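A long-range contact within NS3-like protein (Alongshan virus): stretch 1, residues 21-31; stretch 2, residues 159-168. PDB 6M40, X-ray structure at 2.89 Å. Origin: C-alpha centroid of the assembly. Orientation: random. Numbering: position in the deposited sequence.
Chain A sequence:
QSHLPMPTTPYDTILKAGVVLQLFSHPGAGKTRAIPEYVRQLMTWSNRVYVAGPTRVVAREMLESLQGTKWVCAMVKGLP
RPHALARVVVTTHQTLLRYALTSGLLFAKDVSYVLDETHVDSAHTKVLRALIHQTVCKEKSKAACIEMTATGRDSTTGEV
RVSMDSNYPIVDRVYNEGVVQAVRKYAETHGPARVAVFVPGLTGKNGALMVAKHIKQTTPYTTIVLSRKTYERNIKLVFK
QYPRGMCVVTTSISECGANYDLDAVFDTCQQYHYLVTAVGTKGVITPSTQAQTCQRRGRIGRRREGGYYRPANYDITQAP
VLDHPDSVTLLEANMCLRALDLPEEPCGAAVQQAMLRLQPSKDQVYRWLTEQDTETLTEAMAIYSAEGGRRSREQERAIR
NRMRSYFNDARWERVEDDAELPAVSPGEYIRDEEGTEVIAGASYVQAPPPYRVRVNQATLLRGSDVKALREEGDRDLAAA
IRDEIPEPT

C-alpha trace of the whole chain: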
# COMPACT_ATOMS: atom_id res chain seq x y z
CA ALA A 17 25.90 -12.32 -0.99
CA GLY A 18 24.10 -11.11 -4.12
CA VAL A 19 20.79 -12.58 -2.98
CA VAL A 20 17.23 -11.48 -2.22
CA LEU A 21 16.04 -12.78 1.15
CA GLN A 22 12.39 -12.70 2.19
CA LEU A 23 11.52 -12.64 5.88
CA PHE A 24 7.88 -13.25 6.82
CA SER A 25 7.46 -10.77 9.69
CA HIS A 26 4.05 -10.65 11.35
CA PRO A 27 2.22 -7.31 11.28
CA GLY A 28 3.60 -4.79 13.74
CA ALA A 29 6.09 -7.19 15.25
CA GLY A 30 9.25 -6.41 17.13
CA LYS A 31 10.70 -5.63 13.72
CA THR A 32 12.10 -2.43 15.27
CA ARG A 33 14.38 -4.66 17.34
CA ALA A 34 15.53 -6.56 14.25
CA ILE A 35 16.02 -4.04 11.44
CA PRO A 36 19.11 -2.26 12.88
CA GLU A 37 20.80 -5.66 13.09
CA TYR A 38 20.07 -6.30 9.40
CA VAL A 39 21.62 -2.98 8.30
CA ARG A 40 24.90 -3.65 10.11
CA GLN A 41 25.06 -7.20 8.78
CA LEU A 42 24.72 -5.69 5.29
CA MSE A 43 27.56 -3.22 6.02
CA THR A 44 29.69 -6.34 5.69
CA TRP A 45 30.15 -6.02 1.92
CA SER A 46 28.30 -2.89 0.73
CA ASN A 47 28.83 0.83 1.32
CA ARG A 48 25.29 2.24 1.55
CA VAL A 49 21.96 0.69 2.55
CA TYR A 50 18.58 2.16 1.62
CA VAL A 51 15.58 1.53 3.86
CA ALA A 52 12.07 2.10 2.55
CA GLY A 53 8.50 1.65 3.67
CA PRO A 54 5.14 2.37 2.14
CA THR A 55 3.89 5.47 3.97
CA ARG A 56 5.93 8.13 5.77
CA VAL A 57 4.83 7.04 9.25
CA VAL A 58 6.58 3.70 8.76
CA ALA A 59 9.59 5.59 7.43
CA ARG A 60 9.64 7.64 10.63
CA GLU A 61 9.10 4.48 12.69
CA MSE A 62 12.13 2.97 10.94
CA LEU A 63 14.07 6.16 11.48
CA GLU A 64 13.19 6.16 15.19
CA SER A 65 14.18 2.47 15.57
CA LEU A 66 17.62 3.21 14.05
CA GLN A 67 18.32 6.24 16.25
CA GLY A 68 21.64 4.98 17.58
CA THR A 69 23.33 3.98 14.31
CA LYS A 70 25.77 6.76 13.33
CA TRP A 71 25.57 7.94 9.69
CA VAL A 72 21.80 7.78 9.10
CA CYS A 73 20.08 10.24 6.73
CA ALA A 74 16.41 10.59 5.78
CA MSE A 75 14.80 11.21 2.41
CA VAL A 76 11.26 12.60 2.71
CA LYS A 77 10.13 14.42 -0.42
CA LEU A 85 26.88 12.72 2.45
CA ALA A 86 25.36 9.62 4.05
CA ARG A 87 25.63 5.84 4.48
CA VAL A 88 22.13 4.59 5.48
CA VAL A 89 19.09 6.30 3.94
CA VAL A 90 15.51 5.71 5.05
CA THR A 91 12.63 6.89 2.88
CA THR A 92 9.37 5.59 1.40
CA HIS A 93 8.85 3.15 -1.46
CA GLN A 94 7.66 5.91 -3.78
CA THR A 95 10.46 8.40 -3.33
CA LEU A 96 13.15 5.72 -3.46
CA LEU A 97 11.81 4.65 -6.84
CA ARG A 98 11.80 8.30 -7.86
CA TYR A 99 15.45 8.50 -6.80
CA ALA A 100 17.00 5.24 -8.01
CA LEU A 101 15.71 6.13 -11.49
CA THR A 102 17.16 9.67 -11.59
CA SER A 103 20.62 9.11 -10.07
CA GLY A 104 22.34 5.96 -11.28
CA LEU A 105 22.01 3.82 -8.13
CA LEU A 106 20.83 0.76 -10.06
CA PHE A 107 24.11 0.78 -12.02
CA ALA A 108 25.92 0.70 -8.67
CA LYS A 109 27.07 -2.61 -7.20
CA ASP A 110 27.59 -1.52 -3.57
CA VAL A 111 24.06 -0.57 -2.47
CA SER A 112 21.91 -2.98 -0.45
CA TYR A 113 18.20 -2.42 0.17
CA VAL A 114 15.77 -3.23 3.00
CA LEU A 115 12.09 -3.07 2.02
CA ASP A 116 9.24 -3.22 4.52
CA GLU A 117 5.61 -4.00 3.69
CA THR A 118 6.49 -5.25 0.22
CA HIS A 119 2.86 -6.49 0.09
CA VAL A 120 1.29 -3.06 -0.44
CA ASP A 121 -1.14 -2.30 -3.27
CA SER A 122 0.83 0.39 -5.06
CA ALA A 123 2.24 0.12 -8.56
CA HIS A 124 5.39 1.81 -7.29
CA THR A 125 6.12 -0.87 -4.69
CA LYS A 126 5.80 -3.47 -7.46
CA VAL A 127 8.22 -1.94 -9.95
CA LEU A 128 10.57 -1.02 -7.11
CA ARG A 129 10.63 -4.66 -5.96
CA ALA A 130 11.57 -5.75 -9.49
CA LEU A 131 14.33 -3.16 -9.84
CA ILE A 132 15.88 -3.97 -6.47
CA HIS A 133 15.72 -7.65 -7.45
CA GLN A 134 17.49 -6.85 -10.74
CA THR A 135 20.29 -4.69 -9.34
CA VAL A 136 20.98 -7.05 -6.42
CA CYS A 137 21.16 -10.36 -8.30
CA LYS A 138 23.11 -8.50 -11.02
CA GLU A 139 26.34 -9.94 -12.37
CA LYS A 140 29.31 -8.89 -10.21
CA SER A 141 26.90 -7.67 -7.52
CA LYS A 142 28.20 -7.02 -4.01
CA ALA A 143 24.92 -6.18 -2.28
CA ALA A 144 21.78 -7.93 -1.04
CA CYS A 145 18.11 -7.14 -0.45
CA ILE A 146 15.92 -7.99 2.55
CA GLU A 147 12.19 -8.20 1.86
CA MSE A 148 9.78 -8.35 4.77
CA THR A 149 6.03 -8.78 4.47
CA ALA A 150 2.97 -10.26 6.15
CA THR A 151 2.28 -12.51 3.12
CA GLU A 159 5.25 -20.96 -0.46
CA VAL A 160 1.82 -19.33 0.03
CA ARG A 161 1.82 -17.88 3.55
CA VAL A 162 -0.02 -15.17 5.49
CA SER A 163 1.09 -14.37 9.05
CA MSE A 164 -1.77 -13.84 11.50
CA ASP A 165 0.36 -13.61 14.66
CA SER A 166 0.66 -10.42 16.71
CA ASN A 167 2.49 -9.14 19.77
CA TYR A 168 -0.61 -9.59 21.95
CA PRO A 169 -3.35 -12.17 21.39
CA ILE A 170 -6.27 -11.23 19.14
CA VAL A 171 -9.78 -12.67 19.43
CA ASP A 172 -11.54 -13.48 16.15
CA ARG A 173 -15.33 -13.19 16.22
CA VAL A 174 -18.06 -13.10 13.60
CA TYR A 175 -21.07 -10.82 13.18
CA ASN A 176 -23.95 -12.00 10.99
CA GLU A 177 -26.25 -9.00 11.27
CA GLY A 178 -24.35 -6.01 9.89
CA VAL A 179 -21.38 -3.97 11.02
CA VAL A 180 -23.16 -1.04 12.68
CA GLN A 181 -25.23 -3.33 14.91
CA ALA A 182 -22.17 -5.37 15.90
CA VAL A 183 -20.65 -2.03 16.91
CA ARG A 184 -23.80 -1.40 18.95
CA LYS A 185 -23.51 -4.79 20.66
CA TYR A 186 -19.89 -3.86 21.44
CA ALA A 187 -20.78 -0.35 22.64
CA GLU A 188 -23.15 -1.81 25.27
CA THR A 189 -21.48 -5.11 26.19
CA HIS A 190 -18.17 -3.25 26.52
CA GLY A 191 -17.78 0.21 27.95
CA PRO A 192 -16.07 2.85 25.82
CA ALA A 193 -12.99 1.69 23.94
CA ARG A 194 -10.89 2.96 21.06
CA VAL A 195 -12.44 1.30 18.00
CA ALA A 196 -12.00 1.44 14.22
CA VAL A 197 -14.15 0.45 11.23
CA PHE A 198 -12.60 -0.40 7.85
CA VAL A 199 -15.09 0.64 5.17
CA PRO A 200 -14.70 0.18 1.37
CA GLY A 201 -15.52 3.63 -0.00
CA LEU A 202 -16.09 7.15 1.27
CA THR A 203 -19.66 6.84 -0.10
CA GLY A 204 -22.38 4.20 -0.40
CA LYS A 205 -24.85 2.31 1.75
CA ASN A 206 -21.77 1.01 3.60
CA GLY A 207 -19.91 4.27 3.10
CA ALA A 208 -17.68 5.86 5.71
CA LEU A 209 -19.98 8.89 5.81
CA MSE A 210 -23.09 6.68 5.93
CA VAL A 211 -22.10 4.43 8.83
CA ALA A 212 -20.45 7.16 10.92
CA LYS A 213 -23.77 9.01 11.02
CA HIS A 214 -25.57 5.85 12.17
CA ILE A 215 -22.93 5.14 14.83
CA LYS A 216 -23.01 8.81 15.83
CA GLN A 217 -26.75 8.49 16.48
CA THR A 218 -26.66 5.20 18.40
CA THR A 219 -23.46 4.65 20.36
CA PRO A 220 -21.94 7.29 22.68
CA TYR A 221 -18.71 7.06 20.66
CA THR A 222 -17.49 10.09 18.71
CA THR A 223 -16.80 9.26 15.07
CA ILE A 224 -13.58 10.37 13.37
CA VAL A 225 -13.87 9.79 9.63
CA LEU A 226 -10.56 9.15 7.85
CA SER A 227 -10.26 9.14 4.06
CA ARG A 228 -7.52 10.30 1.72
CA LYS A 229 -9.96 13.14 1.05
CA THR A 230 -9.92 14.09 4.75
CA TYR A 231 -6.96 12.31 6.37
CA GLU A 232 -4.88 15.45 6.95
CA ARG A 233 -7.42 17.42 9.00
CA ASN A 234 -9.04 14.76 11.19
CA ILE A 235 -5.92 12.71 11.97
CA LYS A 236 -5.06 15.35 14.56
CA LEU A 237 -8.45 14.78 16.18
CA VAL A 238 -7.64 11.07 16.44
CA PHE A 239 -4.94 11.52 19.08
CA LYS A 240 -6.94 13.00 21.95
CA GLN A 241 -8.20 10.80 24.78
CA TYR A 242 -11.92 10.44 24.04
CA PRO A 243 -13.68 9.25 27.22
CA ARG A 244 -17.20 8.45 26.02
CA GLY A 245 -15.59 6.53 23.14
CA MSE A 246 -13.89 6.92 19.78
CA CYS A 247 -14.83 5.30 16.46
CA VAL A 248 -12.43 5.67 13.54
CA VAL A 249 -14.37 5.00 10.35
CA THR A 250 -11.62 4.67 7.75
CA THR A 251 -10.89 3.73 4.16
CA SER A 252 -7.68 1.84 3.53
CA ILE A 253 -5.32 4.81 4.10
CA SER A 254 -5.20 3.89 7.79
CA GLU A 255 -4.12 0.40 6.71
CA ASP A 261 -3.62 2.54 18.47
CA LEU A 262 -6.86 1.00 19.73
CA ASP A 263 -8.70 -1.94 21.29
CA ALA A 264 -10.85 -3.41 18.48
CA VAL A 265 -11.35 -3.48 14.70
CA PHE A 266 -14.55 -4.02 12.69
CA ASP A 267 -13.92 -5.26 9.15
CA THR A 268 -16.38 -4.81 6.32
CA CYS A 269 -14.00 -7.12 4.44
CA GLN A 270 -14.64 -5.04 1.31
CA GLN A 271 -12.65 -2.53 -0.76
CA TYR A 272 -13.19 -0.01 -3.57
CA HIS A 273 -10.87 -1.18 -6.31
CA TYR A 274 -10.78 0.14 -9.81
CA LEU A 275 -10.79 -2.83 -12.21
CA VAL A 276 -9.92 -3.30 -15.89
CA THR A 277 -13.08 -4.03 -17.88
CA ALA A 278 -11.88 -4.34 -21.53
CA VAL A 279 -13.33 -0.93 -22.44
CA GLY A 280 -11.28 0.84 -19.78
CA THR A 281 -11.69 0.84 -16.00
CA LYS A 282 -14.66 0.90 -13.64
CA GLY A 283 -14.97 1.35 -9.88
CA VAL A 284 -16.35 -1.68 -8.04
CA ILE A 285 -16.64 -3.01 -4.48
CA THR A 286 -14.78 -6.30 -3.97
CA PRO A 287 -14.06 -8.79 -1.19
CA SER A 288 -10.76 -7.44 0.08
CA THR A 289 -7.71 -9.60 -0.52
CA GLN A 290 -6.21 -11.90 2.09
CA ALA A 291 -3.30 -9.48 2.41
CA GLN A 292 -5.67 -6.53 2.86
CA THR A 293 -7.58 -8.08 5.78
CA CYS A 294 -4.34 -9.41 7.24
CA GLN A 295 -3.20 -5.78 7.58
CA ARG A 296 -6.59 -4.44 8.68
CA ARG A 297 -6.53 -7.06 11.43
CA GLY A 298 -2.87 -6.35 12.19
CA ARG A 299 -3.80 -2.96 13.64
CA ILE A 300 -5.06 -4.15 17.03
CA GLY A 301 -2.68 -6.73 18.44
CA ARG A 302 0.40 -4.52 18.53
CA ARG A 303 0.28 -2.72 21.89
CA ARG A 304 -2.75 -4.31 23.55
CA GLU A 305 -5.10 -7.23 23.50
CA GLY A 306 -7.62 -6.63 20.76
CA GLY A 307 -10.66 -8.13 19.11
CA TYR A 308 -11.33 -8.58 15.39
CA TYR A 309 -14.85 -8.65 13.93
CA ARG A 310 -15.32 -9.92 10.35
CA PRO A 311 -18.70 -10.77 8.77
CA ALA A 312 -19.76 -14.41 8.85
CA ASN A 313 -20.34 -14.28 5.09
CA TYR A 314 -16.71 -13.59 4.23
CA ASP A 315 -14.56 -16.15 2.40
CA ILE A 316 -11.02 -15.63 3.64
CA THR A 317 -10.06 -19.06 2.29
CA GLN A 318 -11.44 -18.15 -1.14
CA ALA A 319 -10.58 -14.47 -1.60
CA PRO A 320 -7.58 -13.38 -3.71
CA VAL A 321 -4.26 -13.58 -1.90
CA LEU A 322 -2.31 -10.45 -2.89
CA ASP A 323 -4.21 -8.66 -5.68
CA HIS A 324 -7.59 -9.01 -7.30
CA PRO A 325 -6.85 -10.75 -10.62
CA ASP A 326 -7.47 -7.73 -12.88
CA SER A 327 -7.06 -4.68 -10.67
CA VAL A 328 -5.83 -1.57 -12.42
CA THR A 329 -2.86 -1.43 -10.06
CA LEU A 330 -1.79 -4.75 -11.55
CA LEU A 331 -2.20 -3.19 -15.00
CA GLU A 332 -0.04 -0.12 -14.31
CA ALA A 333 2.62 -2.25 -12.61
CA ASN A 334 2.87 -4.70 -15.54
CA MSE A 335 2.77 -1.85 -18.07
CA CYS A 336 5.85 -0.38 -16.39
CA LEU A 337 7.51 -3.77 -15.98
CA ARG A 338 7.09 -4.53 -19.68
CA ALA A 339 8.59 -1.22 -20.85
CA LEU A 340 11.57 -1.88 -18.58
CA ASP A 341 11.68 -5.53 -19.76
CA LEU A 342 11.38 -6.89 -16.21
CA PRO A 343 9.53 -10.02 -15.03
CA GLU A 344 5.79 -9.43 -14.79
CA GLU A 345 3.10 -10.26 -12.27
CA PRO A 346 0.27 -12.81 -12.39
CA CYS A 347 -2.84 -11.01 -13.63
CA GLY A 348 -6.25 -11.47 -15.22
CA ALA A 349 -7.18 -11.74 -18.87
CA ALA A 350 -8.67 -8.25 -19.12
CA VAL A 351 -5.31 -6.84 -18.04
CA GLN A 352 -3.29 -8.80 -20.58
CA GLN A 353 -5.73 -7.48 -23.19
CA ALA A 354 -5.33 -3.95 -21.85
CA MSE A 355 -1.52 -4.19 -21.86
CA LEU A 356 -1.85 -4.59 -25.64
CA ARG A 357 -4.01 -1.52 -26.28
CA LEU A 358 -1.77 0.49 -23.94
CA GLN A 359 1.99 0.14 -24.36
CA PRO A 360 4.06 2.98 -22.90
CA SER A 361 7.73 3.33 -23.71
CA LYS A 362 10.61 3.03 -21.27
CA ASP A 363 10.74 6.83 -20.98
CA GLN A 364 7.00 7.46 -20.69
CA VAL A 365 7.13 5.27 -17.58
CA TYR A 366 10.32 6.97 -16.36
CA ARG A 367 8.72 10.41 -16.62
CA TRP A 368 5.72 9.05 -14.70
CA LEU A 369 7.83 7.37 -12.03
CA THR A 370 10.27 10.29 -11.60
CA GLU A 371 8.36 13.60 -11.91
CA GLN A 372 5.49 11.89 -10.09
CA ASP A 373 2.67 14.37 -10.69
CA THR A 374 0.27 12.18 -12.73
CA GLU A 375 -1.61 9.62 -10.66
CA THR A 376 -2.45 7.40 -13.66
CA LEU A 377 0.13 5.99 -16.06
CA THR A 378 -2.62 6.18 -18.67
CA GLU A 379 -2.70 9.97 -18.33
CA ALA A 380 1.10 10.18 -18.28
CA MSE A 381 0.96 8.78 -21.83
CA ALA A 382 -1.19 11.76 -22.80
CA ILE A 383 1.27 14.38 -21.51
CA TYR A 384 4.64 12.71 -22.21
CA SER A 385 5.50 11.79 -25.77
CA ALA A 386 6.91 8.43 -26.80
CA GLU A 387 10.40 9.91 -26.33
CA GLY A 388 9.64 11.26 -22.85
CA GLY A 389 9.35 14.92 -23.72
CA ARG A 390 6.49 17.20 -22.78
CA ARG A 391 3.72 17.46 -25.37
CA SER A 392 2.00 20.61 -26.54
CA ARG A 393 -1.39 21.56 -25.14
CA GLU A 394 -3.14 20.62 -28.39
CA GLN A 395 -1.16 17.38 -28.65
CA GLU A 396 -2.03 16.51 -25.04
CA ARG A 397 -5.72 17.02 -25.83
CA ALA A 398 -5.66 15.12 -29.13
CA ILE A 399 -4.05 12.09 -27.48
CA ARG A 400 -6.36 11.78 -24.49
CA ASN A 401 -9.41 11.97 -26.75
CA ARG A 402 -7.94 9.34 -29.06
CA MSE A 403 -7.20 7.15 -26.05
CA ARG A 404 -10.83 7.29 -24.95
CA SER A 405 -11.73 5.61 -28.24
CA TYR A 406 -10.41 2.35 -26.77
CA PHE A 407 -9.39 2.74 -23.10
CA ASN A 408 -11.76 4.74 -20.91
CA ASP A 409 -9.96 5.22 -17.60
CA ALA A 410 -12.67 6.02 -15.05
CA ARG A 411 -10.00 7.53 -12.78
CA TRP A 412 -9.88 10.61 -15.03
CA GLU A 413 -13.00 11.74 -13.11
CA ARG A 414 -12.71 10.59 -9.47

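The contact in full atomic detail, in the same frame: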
# COMPACT_ATOMS: atom_id res chain seq x y z
N LEU A 21 16.39 -11.94 0.01
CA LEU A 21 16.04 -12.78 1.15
C LEU A 21 14.74 -12.27 1.76
O LEU A 21 14.73 -11.23 2.42
CB LEU A 21 17.17 -12.79 2.18
CG LEU A 21 17.21 -13.91 3.23
CD1 LEU A 21 16.91 -13.31 4.61
CD2 LEU A 21 16.25 -15.04 2.92
N GLN A 22 13.66 -13.02 1.55
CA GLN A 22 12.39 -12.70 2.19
C GLN A 22 12.42 -13.10 3.66
O GLN A 22 13.04 -14.09 4.04
CB GLN A 22 11.24 -13.45 1.51
CG GLN A 22 11.00 -13.10 0.06
CD GLN A 22 9.69 -13.66 -0.44
OE1 GLN A 22 8.70 -12.94 -0.55
NE2 GLN A 22 9.66 -14.95 -0.73
N LEU A 23 11.71 -12.32 4.47
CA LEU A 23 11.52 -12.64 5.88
C LEU A 23 10.07 -12.35 6.24
O LEU A 23 9.68 -11.18 6.32
CB LEU A 23 12.46 -11.84 6.77
CG LEU A 23 13.96 -12.14 6.63
CD1 LEU A 23 14.67 -11.40 7.75
CD2 LEU A 23 14.24 -13.63 6.70
N PHE A 24 9.29 -13.40 6.47
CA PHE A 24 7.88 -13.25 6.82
C PHE A 24 7.79 -12.74 8.25
O PHE A 24 7.93 -13.50 9.21
CB PHE A 24 7.14 -14.56 6.61
CG PHE A 24 7.00 -14.95 5.15
CD1 PHE A 24 8.10 -15.37 4.43
CD2 PHE A 24 5.78 -14.89 4.52
CE1 PHE A 24 7.98 -15.73 3.09
CE2 PHE A 24 5.65 -15.25 3.18
CZ PHE A 24 6.75 -15.66 2.47
N SER A 25 7.60 -11.43 8.40
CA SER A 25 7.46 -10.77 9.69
C SER A 25 5.99 -10.46 9.92
O SER A 25 5.34 -9.88 9.05
CB SER A 25 8.27 -9.49 9.73
OG SER A 25 7.63 -8.46 9.01
N HIS A 26 5.47 -10.84 11.09
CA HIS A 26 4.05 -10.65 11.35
C HIS A 26 3.77 -9.16 11.54
O HIS A 26 4.67 -8.37 11.82
CB HIS A 26 3.59 -11.51 12.54
CG HIS A 26 3.87 -10.93 13.89
ND1 HIS A 26 4.67 -11.57 14.81
CD2 HIS A 26 3.42 -9.80 14.50
CE1 HIS A 26 4.73 -10.85 15.92
NE2 HIS A 26 3.98 -9.77 15.75
N PRO A 27 2.52 -8.75 11.35
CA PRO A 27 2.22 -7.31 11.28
C PRO A 27 2.51 -6.62 12.61
O PRO A 27 2.07 -7.08 13.67
CB PRO A 27 0.73 -7.25 10.94
CG PRO A 27 0.32 -8.66 10.60
CD PRO A 27 1.31 -9.58 11.20
N GLY A 28 3.25 -5.52 12.55
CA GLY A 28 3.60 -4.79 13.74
C GLY A 28 4.27 -5.69 14.76
O GLY A 28 3.81 -5.80 15.90
N ALA A 29 5.33 -6.37 14.34
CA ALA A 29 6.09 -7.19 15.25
C ALA A 29 7.22 -6.36 15.84
O ALA A 29 7.43 -5.20 15.47
CB ALA A 29 6.65 -8.41 14.53
N GLY A 30 7.97 -6.96 16.75
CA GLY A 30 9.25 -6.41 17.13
C GLY A 30 10.20 -6.47 15.95
O GLY A 30 11.28 -7.07 16.03
N LYS A 31 9.79 -5.88 14.83
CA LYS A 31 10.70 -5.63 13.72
C LYS A 31 11.70 -4.56 14.11
O LYS A 31 12.89 -4.70 13.84
CB LYS A 31 9.90 -5.22 12.48
CG LYS A 31 9.31 -6.39 11.69
CD LYS A 31 7.84 -6.15 11.28
CE LYS A 31 7.61 -4.77 10.66
NZ LYS A 31 6.77 -4.84 9.44
N GLU A 159 4.64 -22.19 -0.94
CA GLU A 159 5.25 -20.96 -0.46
C GLU A 159 4.20 -19.87 -0.24
O GLU A 159 4.53 -18.70 -0.14
CB GLU A 159 6.32 -20.47 -1.46
CG GLU A 159 7.31 -19.46 -0.90
CD GLU A 159 7.05 -18.03 -1.37
OE1 GLU A 159 6.00 -17.77 -2.00
OE2 GLU A 159 7.91 -17.16 -1.12
N VAL A 160 2.93 -20.27 -0.13
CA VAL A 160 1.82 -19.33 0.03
C VAL A 160 1.51 -19.20 1.52
O VAL A 160 0.90 -20.09 2.12
CB VAL A 160 0.59 -19.80 -0.75
CG1 VAL A 160 -0.64 -18.98 -0.35
CG2 VAL A 160 0.84 -19.69 -2.26
N ARG A 161 1.90 -18.07 2.11
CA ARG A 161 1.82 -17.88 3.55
C ARG A 161 1.31 -16.49 3.89
O ARG A 161 1.69 -15.50 3.27
CB ARG A 161 3.20 -18.09 4.20
CG ARG A 161 3.57 -19.55 4.45
CD ARG A 161 4.81 -20.00 3.68
NE ARG A 161 4.94 -21.46 3.70
CZ ARG A 161 5.74 -22.13 4.52
NH1 ARG A 161 6.50 -21.49 5.40
NH2 ARG A 161 5.78 -23.46 4.47
N VAL A 162 0.44 -16.42 4.90
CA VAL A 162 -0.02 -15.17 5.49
C VAL A 162 0.11 -15.29 7.00
O VAL A 162 -0.45 -16.21 7.61
CB VAL A 162 -1.47 -14.84 5.10
CG1 VAL A 162 -2.04 -13.80 6.06
CG2 VAL A 162 -1.54 -14.36 3.66
N SER A 163 0.82 -14.34 7.61
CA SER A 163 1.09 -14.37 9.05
C SER A 163 -0.04 -13.68 9.80
O SER A 163 -0.32 -12.50 9.56
CB SER A 163 2.42 -13.70 9.36
OG SER A 163 3.47 -14.23 8.56
N MSE A 164 -0.68 -14.41 10.71
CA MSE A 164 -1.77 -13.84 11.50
C MSE A 164 -1.40 -13.71 12.98
O MSE A 164 -2.28 -13.56 13.83
CB MSE A 164 -3.04 -14.69 11.37
CG MSE A 164 -3.64 -14.75 9.97
SE MSE A 164 -4.65 -13.15 9.46
CE MSE A 164 -6.47 -13.71 9.93
N ASP A 165 -0.11 -13.77 13.29
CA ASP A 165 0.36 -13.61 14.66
C ASP A 165 0.57 -12.13 14.98
O ASP A 165 0.83 -11.32 14.09
CB ASP A 165 1.67 -14.36 14.88
CG ASP A 165 1.57 -15.83 14.53
OD1 ASP A 165 0.47 -16.40 14.68
OD2 ASP A 165 2.60 -16.41 14.12
N SER A 166 0.45 -11.79 16.26
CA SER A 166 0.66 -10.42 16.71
C SER A 166 1.47 -10.44 18.00
O SER A 166 1.79 -11.50 18.54
CB SER A 166 -0.68 -9.70 16.90
OG SER A 166 -1.68 -10.61 17.32
N ASN A 167 1.82 -9.24 18.48
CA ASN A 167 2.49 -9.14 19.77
C ASN A 167 1.61 -9.66 20.89
O ASN A 167 2.02 -10.53 21.68
CB ASN A 167 2.89 -7.69 20.04
CG ASN A 167 4.03 -7.22 19.18
OD1 ASN A 167 4.76 -8.03 18.61
ND2 ASN A 167 4.19 -5.91 19.07
N TYR A 168 0.39 -9.14 20.99
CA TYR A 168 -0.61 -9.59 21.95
C TYR A 168 -1.62 -10.48 21.26
O TYR A 168 -1.81 -10.41 20.05
CB TYR A 168 -1.32 -8.39 22.58
CG TYR A 168 -0.42 -7.50 23.41
CD1 TYR A 168 0.40 -6.55 22.81
CD2 TYR A 168 -0.38 -7.61 24.80
CE1 TYR A 168 1.23 -5.74 23.56
CE2 TYR A 168 0.45 -6.80 25.56
CZ TYR A 168 1.25 -5.87 24.93
OH TYR A 168 2.08 -5.06 25.66

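Two hydrogen bonds, one near each end of the contact, join these stretches, and both use polar side chains long enough to cross the gap. At one end the strand residue Q22 donates from NE2 to OE2 of E159 at 2.8 Å, with an N-H...acceptor angle of 140°. An amide paired with a carboxylate suits this place: the amide supplies N-H groups, and the carboxylate is a strong acceptor. The CA-to-CB bond of E159 points sideways, yet the end of its side chain comes nearer and completes the bond. At the other end H26 NE2 donates to N167 OD1 at 3.4 Å, a weak bond whose acceptor lies at the edge of the imidazole, near the ring plane, where a ring nitrogen can direct its hydrogen.

Polar proximity is not always bonding. N167 ND2 lies 3.2 Å from G28 O, but the angle is poor; the amide nitrogen finds its hydrogen bond elsewhere in the structure. G28 has phi and psi both near 54°, and positive phi by itself favours glycine.

The remaining contacts are largely van der Waals. F24 points toward stretch 2, and its CE2 meets R161 CB at 3.9 Å. R161 thus offers the aliphatic start of its side chain to the phenyl ring while its end leads away, a common way for a long charged residue to pack against an aromatic one. Next along, H26 and S163 face each other, CB to CB at 4.0 Å, with their CA atoms 5.3 Å apart; serine, a small residue, fits such a close pairing. The H26 ring, flat and polarizable, also packs one face against the backbone at D165 C and S166 N. Beside it, P27 CD rests 3.4 Å from D165 O, its compact ring filling space against the peptide.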